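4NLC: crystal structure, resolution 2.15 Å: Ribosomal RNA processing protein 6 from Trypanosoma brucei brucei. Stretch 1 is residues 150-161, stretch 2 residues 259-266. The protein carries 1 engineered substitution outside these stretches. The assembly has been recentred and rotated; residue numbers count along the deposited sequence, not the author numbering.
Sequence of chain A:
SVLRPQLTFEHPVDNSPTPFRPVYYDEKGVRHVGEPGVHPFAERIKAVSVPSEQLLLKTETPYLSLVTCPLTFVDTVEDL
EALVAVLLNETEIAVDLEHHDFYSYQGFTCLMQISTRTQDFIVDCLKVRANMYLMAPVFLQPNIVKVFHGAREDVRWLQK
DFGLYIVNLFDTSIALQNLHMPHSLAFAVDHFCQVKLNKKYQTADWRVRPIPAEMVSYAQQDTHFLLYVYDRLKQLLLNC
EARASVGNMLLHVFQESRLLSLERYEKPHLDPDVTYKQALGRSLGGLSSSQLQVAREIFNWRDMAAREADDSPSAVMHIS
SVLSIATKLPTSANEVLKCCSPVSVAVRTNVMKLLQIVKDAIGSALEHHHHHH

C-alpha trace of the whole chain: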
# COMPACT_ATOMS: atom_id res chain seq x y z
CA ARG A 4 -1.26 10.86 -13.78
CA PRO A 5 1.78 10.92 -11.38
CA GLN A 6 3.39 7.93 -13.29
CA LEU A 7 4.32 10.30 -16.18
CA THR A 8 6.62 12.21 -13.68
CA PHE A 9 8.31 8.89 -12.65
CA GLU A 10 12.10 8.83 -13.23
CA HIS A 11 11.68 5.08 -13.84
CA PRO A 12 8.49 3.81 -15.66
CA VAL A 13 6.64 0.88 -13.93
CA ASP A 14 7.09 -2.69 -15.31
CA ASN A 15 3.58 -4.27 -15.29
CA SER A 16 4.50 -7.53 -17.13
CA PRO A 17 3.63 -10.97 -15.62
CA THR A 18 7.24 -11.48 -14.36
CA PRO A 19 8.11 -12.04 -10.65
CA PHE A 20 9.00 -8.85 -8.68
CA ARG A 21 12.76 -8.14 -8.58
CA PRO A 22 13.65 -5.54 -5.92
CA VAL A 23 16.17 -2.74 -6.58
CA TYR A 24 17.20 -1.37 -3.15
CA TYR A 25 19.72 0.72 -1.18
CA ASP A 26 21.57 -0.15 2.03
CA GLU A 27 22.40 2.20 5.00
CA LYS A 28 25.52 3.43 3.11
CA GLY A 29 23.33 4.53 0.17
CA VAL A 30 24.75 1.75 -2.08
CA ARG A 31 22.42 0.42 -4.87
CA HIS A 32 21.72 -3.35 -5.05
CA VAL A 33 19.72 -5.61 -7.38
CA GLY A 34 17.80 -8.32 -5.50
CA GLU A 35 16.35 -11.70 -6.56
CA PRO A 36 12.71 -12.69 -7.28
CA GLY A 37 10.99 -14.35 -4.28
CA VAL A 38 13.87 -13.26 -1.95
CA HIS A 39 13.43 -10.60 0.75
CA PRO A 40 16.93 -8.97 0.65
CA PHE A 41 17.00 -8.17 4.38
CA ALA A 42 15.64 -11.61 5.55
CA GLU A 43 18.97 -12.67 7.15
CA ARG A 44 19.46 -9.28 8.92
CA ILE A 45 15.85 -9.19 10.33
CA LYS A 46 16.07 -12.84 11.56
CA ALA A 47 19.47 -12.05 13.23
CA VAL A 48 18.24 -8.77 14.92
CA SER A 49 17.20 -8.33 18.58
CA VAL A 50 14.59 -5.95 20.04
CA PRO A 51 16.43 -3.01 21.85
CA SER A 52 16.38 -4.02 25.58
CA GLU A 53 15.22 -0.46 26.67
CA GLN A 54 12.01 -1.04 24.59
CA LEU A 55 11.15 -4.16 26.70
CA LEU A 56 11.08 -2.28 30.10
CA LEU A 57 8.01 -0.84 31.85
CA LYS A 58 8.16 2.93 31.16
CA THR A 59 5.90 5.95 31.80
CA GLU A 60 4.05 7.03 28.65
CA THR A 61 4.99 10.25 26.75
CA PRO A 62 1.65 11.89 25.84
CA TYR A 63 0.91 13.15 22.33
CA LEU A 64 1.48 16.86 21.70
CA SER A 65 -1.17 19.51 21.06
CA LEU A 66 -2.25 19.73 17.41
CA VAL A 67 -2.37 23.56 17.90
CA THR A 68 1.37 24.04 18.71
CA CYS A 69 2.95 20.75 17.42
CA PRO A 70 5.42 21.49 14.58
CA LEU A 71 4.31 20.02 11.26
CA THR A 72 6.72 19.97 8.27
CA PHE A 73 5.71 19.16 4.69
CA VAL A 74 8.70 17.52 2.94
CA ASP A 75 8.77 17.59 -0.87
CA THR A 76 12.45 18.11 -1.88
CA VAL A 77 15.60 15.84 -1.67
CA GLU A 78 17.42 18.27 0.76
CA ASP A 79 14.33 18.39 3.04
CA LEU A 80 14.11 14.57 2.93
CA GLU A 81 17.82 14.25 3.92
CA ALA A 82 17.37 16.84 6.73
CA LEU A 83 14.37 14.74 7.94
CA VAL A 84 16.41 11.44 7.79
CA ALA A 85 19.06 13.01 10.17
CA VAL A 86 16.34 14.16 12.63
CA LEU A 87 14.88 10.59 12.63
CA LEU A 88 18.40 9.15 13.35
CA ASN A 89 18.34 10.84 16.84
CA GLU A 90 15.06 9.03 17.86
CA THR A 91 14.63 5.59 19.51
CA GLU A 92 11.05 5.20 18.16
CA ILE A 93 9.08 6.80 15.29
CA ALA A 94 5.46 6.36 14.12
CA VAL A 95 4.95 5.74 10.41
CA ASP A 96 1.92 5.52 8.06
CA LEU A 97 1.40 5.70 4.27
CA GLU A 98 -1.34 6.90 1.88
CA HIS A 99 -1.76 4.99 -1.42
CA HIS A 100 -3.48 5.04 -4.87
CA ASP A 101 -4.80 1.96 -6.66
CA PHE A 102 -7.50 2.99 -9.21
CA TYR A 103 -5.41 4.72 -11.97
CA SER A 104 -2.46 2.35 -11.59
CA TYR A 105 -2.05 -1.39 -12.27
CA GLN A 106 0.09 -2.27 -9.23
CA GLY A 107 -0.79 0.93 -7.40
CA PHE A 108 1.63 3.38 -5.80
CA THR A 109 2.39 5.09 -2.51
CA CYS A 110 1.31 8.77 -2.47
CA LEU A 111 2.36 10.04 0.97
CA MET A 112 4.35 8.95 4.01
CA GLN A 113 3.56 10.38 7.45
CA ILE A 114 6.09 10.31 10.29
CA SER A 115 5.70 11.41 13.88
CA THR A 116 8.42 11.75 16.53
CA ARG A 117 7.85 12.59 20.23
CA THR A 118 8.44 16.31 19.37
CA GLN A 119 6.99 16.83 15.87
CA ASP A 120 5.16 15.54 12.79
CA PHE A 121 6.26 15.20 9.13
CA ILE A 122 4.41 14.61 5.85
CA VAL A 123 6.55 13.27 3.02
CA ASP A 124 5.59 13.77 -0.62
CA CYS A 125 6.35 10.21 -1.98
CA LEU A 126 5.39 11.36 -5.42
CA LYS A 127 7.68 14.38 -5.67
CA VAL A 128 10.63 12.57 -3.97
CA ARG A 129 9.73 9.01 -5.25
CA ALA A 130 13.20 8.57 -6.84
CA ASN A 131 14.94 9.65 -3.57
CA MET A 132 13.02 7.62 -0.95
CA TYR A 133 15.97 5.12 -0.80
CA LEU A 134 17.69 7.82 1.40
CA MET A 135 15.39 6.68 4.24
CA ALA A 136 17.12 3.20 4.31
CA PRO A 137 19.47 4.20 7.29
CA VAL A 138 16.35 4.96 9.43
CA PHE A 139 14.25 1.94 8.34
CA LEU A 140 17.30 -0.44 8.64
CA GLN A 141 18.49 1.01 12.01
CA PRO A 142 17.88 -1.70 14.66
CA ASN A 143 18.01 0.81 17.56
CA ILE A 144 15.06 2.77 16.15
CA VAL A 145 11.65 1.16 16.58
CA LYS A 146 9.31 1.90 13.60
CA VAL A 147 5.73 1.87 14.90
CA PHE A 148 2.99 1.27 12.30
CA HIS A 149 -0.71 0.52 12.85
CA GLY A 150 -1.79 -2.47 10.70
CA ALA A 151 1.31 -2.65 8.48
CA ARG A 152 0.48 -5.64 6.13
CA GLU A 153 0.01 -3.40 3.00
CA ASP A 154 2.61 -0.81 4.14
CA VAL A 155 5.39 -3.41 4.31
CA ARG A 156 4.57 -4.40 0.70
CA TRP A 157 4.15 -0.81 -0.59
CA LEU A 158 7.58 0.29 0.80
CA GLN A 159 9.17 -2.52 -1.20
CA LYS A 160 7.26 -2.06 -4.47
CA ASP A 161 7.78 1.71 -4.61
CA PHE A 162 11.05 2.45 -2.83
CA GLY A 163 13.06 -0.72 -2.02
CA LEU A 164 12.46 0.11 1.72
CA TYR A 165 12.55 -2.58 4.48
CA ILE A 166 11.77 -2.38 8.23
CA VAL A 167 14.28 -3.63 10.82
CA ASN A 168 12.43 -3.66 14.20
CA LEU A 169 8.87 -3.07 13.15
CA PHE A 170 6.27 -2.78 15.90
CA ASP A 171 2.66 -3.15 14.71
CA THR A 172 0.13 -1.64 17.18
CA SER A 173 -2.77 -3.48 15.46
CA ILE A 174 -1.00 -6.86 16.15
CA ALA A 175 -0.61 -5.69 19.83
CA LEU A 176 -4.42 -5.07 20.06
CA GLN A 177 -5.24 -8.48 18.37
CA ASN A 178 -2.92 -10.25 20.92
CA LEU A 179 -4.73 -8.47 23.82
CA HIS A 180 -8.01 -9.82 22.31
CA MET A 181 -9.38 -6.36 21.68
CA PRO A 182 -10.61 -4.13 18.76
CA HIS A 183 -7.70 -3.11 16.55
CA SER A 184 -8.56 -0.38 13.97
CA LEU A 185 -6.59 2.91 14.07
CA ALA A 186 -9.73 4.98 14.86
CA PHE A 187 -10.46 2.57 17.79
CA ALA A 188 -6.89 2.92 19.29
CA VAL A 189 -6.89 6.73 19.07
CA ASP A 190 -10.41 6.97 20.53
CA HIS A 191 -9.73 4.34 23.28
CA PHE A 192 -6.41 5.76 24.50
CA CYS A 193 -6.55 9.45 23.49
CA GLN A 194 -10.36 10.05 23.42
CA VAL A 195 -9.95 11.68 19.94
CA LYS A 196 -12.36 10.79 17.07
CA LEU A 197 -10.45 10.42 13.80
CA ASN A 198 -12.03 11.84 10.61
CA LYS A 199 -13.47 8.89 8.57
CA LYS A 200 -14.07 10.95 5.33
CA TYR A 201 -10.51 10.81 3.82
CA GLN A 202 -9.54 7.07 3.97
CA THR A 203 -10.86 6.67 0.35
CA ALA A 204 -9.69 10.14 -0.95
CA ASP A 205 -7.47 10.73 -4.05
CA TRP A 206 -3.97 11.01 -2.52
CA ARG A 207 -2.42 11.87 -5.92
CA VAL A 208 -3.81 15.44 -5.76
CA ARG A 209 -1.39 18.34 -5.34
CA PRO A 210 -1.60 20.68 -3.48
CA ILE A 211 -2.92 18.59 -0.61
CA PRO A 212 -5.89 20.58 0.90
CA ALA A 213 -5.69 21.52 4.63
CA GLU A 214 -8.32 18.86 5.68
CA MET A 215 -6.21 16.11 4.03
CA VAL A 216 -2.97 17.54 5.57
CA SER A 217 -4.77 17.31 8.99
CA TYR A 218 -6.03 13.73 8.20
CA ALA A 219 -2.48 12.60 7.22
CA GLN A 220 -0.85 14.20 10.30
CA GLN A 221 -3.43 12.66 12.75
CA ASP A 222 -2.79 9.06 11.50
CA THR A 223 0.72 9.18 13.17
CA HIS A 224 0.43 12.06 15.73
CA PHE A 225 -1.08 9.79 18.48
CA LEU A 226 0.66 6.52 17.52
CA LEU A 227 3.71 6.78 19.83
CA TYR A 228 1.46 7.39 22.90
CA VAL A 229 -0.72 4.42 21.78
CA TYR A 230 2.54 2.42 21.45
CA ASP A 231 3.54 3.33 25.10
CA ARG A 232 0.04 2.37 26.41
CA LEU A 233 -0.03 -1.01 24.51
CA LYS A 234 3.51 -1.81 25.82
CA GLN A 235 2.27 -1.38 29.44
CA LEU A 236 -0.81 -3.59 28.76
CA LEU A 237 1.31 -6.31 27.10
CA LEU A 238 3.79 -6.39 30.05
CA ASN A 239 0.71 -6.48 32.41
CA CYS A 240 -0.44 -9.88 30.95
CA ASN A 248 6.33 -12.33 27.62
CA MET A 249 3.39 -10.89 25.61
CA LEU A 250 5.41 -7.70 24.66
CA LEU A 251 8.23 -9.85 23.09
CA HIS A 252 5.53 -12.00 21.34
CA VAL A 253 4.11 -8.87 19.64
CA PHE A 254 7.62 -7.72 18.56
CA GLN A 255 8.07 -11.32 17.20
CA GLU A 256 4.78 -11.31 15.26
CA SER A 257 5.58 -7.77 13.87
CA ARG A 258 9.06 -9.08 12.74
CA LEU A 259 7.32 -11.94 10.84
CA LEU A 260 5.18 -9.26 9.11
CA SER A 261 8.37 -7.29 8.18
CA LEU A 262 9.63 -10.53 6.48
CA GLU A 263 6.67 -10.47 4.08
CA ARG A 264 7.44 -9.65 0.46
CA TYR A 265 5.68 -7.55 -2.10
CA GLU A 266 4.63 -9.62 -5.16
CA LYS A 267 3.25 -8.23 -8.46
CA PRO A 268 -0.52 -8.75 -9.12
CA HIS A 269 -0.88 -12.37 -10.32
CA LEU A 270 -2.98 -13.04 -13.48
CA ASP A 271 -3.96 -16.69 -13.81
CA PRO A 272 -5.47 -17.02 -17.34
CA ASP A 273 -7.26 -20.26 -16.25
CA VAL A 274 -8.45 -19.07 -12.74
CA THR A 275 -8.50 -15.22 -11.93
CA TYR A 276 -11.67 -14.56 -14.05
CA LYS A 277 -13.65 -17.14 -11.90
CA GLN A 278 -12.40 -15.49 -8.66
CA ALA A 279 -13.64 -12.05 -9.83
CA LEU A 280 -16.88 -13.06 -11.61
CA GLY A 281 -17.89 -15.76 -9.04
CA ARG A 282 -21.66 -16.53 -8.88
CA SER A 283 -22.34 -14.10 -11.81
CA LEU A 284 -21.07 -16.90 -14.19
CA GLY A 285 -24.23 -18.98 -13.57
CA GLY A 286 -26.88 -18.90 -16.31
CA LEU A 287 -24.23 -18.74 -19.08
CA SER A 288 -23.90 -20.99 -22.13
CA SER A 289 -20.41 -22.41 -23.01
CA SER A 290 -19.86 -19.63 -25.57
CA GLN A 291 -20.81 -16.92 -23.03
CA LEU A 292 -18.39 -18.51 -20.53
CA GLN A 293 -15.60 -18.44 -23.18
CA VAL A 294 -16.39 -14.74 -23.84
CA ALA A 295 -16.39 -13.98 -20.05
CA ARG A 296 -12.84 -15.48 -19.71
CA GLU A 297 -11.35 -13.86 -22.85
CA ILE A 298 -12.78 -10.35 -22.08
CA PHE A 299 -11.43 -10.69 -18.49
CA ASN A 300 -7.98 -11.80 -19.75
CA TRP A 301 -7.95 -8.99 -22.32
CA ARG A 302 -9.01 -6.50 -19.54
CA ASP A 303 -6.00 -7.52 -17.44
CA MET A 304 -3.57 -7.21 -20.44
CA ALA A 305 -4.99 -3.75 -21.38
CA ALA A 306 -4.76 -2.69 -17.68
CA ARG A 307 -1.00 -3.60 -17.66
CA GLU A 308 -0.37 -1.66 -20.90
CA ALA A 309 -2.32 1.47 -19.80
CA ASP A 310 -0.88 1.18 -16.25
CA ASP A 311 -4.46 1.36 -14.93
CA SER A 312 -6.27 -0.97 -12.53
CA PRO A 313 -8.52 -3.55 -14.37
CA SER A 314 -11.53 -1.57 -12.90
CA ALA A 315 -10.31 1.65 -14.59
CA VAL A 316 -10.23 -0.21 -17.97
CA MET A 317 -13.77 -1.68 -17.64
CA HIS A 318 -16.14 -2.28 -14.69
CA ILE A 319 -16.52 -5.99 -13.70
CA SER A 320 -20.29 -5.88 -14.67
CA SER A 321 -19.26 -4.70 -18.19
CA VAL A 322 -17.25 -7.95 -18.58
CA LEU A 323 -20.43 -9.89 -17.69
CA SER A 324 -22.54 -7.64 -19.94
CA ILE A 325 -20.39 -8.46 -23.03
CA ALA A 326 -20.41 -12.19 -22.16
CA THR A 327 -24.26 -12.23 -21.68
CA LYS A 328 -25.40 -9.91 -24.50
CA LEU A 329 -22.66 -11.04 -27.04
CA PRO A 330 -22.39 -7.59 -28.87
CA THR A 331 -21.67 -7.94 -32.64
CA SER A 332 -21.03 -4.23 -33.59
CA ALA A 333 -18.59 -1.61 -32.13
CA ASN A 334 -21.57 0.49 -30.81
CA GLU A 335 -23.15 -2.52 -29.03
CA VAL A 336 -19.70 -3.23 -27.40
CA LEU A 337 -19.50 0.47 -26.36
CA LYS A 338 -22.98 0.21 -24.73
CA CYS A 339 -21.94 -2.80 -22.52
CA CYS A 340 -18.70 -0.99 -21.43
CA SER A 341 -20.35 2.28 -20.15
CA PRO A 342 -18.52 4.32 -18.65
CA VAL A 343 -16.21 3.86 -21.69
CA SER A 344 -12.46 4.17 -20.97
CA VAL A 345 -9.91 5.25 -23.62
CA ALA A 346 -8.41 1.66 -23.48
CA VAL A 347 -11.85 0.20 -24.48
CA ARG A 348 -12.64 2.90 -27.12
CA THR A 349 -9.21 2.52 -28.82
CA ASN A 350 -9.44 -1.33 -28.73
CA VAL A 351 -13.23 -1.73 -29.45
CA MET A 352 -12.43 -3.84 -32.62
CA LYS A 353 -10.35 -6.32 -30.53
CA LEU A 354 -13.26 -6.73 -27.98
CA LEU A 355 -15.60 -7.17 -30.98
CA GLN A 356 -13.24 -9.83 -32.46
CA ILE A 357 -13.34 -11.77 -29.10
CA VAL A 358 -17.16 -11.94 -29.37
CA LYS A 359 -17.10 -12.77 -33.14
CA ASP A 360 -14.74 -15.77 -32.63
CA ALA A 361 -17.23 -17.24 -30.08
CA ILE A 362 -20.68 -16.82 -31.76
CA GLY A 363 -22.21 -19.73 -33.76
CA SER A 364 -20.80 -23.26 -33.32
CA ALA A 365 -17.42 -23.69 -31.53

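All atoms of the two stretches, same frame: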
# COMPACT_ATOMS: atom_id res chain seq x y z
N GLY A 150 -1.25 -1.61 11.74
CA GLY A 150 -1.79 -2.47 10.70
C GLY A 150 -0.98 -2.29 9.44
O GLY A 150 -1.44 -1.66 8.47
N ALA A 151 0.26 -2.82 9.48
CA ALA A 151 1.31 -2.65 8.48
C ALA A 151 1.36 -3.66 7.31
O ALA A 151 2.29 -3.57 6.52
CB ALA A 151 2.66 -2.64 9.18
N ARG A 152 0.42 -4.61 7.20
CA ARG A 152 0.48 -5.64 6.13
C ARG A 152 0.71 -5.04 4.72
O ARG A 152 1.68 -5.42 4.06
CB ARG A 152 -0.77 -6.55 6.17
CG ARG A 152 -0.76 -7.70 5.14
CD ARG A 152 -0.65 -9.08 5.77
NE ARG A 152 -1.77 -9.38 6.68
CZ ARG A 152 -1.69 -10.17 7.75
NH1 ARG A 152 -0.54 -10.76 8.07
NH2 ARG A 152 -2.76 -10.37 8.51
N GLU A 153 -0.12 -4.07 4.30
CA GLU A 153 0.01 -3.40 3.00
C GLU A 153 1.23 -2.48 2.94
O GLU A 153 1.96 -2.48 1.94
CB GLU A 153 -1.29 -2.68 2.61
CG GLU A 153 -2.46 -3.64 2.41
CD GLU A 153 -3.25 -3.56 1.11
OE1 GLU A 153 -4.42 -3.11 1.16
OE2 GLU A 153 -2.73 -4.01 0.06
N ASP A 154 1.49 -1.74 4.03
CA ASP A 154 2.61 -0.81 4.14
C ASP A 154 3.93 -1.45 3.85
O ASP A 154 4.74 -0.89 3.09
CB ASP A 154 2.63 -0.13 5.51
CG ASP A 154 1.51 0.87 5.72
OD1 ASP A 154 0.60 0.91 4.88
OD2 ASP A 154 1.58 1.64 6.68
N VAL A 155 4.16 -2.63 4.44
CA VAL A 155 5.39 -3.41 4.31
C VAL A 155 5.62 -3.70 2.82
O VAL A 155 6.74 -3.59 2.33
CB VAL A 155 5.28 -4.73 5.18
CG1 VAL A 155 6.29 -5.80 4.74
CG2 VAL A 155 5.43 -4.41 6.66
N ARG A 156 4.56 -4.07 2.12
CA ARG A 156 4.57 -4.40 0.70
C ARG A 156 4.81 -3.14 -0.15
O ARG A 156 5.66 -3.14 -1.03
CB ARG A 156 3.25 -5.12 0.33
CG ARG A 156 3.28 -6.58 0.74
CD ARG A 156 1.89 -7.21 0.68
NE ARG A 156 1.76 -8.27 1.69
CZ ARG A 156 1.98 -9.56 1.46
NH1 ARG A 156 2.34 -9.97 0.25
NH2 ARG A 156 1.83 -10.45 2.43
N TRP A 157 4.06 -2.09 0.11
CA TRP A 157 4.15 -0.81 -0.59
C TRP A 157 5.56 -0.25 -0.59
O TRP A 157 6.06 0.11 -1.67
CB TRP A 157 3.17 0.19 0.04
CG TRP A 157 1.72 -0.18 -0.13
CD1 TRP A 157 1.21 -1.10 -1.01
CD2 TRP A 157 0.60 0.37 0.58
NE1 TRP A 157 -0.17 -1.14 -0.90
CE2 TRP A 157 -0.57 -0.24 0.06
CE3 TRP A 157 0.46 1.35 1.57
CZ2 TRP A 157 -1.86 0.09 0.51
CZ3 TRP A 157 -0.81 1.67 2.03
CH2 TRP A 157 -1.96 1.05 1.50
N LEU A 158 6.22 -0.22 0.61
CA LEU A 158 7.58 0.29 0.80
C LEU A 158 8.55 -0.41 -0.12
O LEU A 158 9.45 0.22 -0.67
CB LEU A 158 8.03 0.12 2.28
CG LEU A 158 7.46 1.12 3.33
CD1 LEU A 158 7.98 0.77 4.73
CD2 LEU A 158 7.88 2.51 3.04
N GLN A 159 8.34 -1.71 -0.33
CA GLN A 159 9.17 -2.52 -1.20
C GLN A 159 8.93 -2.18 -2.66
O GLN A 159 9.84 -1.79 -3.37
CB GLN A 159 8.97 -4.02 -0.94
CG GLN A 159 9.34 -4.44 0.48
CD GLN A 159 9.06 -5.89 0.74
OE1 GLN A 159 9.05 -6.73 -0.18
NE2 GLN A 159 8.88 -6.24 2.00
N LYS A 160 7.69 -2.33 -3.10
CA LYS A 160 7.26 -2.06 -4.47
C LYS A 160 7.75 -0.71 -4.98
O LYS A 160 8.33 -0.63 -6.07
CB LYS A 160 5.71 -2.12 -4.53
CG LYS A 160 5.05 -1.52 -5.79
CD LYS A 160 3.50 -1.55 -5.71
CE LYS A 160 2.85 -0.57 -4.70
NZ LYS A 160 1.39 -0.85 -4.52
N ASP A 161 7.52 0.34 -4.19
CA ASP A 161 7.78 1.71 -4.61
C ASP A 161 9.16 2.22 -4.34
O ASP A 161 9.62 3.07 -5.10
CB ASP A 161 6.74 2.65 -4.00
CG ASP A 161 5.34 2.43 -4.56
OD1 ASP A 161 5.18 2.53 -5.79
OD2 ASP A 161 4.40 2.18 -3.75
N LEU A 259 7.83 -11.02 11.85
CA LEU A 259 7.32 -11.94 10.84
C LEU A 259 6.60 -11.20 9.73
O LEU A 259 6.76 -11.56 8.56
CB LEU A 259 6.42 -13.01 11.49
CG LEU A 259 7.15 -14.00 12.42
CD1 LEU A 259 6.19 -14.89 13.14
CD2 LEU A 259 8.14 -14.85 11.66
N LEU A 260 5.87 -10.12 10.08
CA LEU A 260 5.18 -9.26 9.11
C LEU A 260 6.19 -8.45 8.27
O LEU A 260 5.97 -8.26 7.07
CB LEU A 260 4.18 -8.32 9.80
CG LEU A 260 3.19 -7.60 8.90
CD1 LEU A 260 2.24 -8.58 8.23
CD2 LEU A 260 2.41 -6.57 9.66
N SER A 261 7.30 -8.02 8.88
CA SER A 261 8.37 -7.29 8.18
C SER A 261 9.12 -8.18 7.20
O SER A 261 9.75 -7.67 6.29
CB SER A 261 9.32 -6.62 9.17
OG SER A 261 10.23 -7.54 9.74
N LEU A 262 9.03 -9.52 7.37
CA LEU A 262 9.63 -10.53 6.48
C LEU A 262 8.74 -10.86 5.27
O LEU A 262 9.16 -11.58 4.36
CB LEU A 262 10.01 -11.78 7.27
CG LEU A 262 11.18 -11.59 8.25
CD1 LEU A 262 11.28 -12.75 9.21
CD2 LEU A 262 12.51 -11.40 7.49
N GLU A 263 7.55 -10.29 5.23
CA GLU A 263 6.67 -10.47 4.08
C GLU A 263 7.21 -9.70 2.89
O GLU A 263 7.90 -8.69 3.05
CB GLU A 263 5.24 -10.07 4.40
CG GLU A 263 4.63 -11.02 5.42
CD GLU A 263 3.15 -10.93 5.67
OE1 GLU A 263 2.51 -9.99 5.14
OE2 GLU A 263 2.63 -11.76 6.44
N ARG A 264 6.94 -10.22 1.70
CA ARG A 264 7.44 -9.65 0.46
C ARG A 264 6.31 -9.16 -0.40
O ARG A 264 5.25 -9.80 -0.48
CB ARG A 264 8.17 -10.72 -0.36
CG ARG A 264 9.41 -11.29 0.27
CD ARG A 264 9.98 -12.37 -0.63
NE ARG A 264 9.20 -13.60 -0.55
CZ ARG A 264 8.34 -14.01 -1.47
NH1 ARG A 264 8.16 -13.29 -2.58
NH2 ARG A 264 7.67 -15.14 -1.31
N TYR A 265 6.58 -8.05 -1.10
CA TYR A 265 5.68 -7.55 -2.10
C TYR A 265 5.77 -8.54 -3.30
O TYR A 265 6.86 -8.98 -3.67
CB TYR A 265 6.13 -6.14 -2.58
CG TYR A 265 5.32 -5.68 -3.78
CD1 TYR A 265 3.98 -5.31 -3.65
CD2 TYR A 265 5.82 -5.81 -5.08
CE1 TYR A 265 3.18 -5.03 -4.76
CE2 TYR A 265 5.04 -5.50 -6.19
CZ TYR A 265 3.73 -5.10 -6.03
OH TYR A 265 2.95 -4.78 -7.11
N GLU A 266 4.64 -8.83 -3.92
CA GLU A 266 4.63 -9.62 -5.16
C GLU A 266 3.64 -8.99 -6.11
O GLU A 266 2.57 -8.57 -5.68
CB GLU A 266 4.39 -11.13 -4.95
CG GLU A 266 4.64 -12.00 -6.18
CD GLU A 266 5.97 -11.85 -6.90
OE1 GLU A 266 6.92 -12.58 -6.54
OE2 GLU A 266 6.07 -11.01 -7.82

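The contact sets the helical residues 152-161 against residues of a second helix and the extended segment beyond it, and the helical side chains that reach across, Arg 152, Val 155, Arg 156, Gln 159 and Lys 160, each meet a distinct kind of partner. Gln 159 gives the clearest rule. With chi1 m and chi2 t it reaches out nearly straight, and its amide reads two backbone groups of the extended segment: Gln 159 NE2 donates to Glu 263 O at 2.8 Å, while Tyr 265 N donates to Gln 159 OE1 at 2.9 Å, nearly linearly. One amide thus serves as both donor and acceptor, satisfying Glu 263 O and Tyr 265 N.

One turn earlier, Arg 156 starts sideways (chi1 m, chi2 t) and brings its end across to Glu 263. Arg 156 NH2 lies 2.8 Å from Glu 263 OE1, a salt bridge and a hydrogen bond, with Glu 263 CB over one face of the guanidinium. Arg 156 NH1 comes within 3.0 Å of Arg 264 O, but the angle is too poor for a hydrogen bond. Glu 263, m then t, extends its carboxylate between two arginines; the second salt bridge, Arg 152 NH1 to Glu 263 OE2, is long at 3.7 Å. Arg 152 approaches with chi2 off any well, at 113°, and also lays NH1 3.5 Å from Leu 260 CD1.

Beside these charges lies an apolar patch. Leu 260, t then p, points toward the helix and places CD2 4.0 Å from Ala 151 CB. Val 155, chi1 t and also pointing toward its partner, brings CG2 4.5 Å from Leu 260 CG, while its CG1 lies against the backbone, 3.4 Å from Leu 260 O.

At the far end, Tyr 265 takes chi1 t, and its ring receives Lys 160 CB over one face, 3.5 Å from the centroid and almost on the normal. The lysine's aliphatic chain continues over the ring toward its hydroxyl, Lys 160 CD 3.6 Å from Tyr 265 OH, while its NZ is hydrogen-bonded elsewhere in the structure.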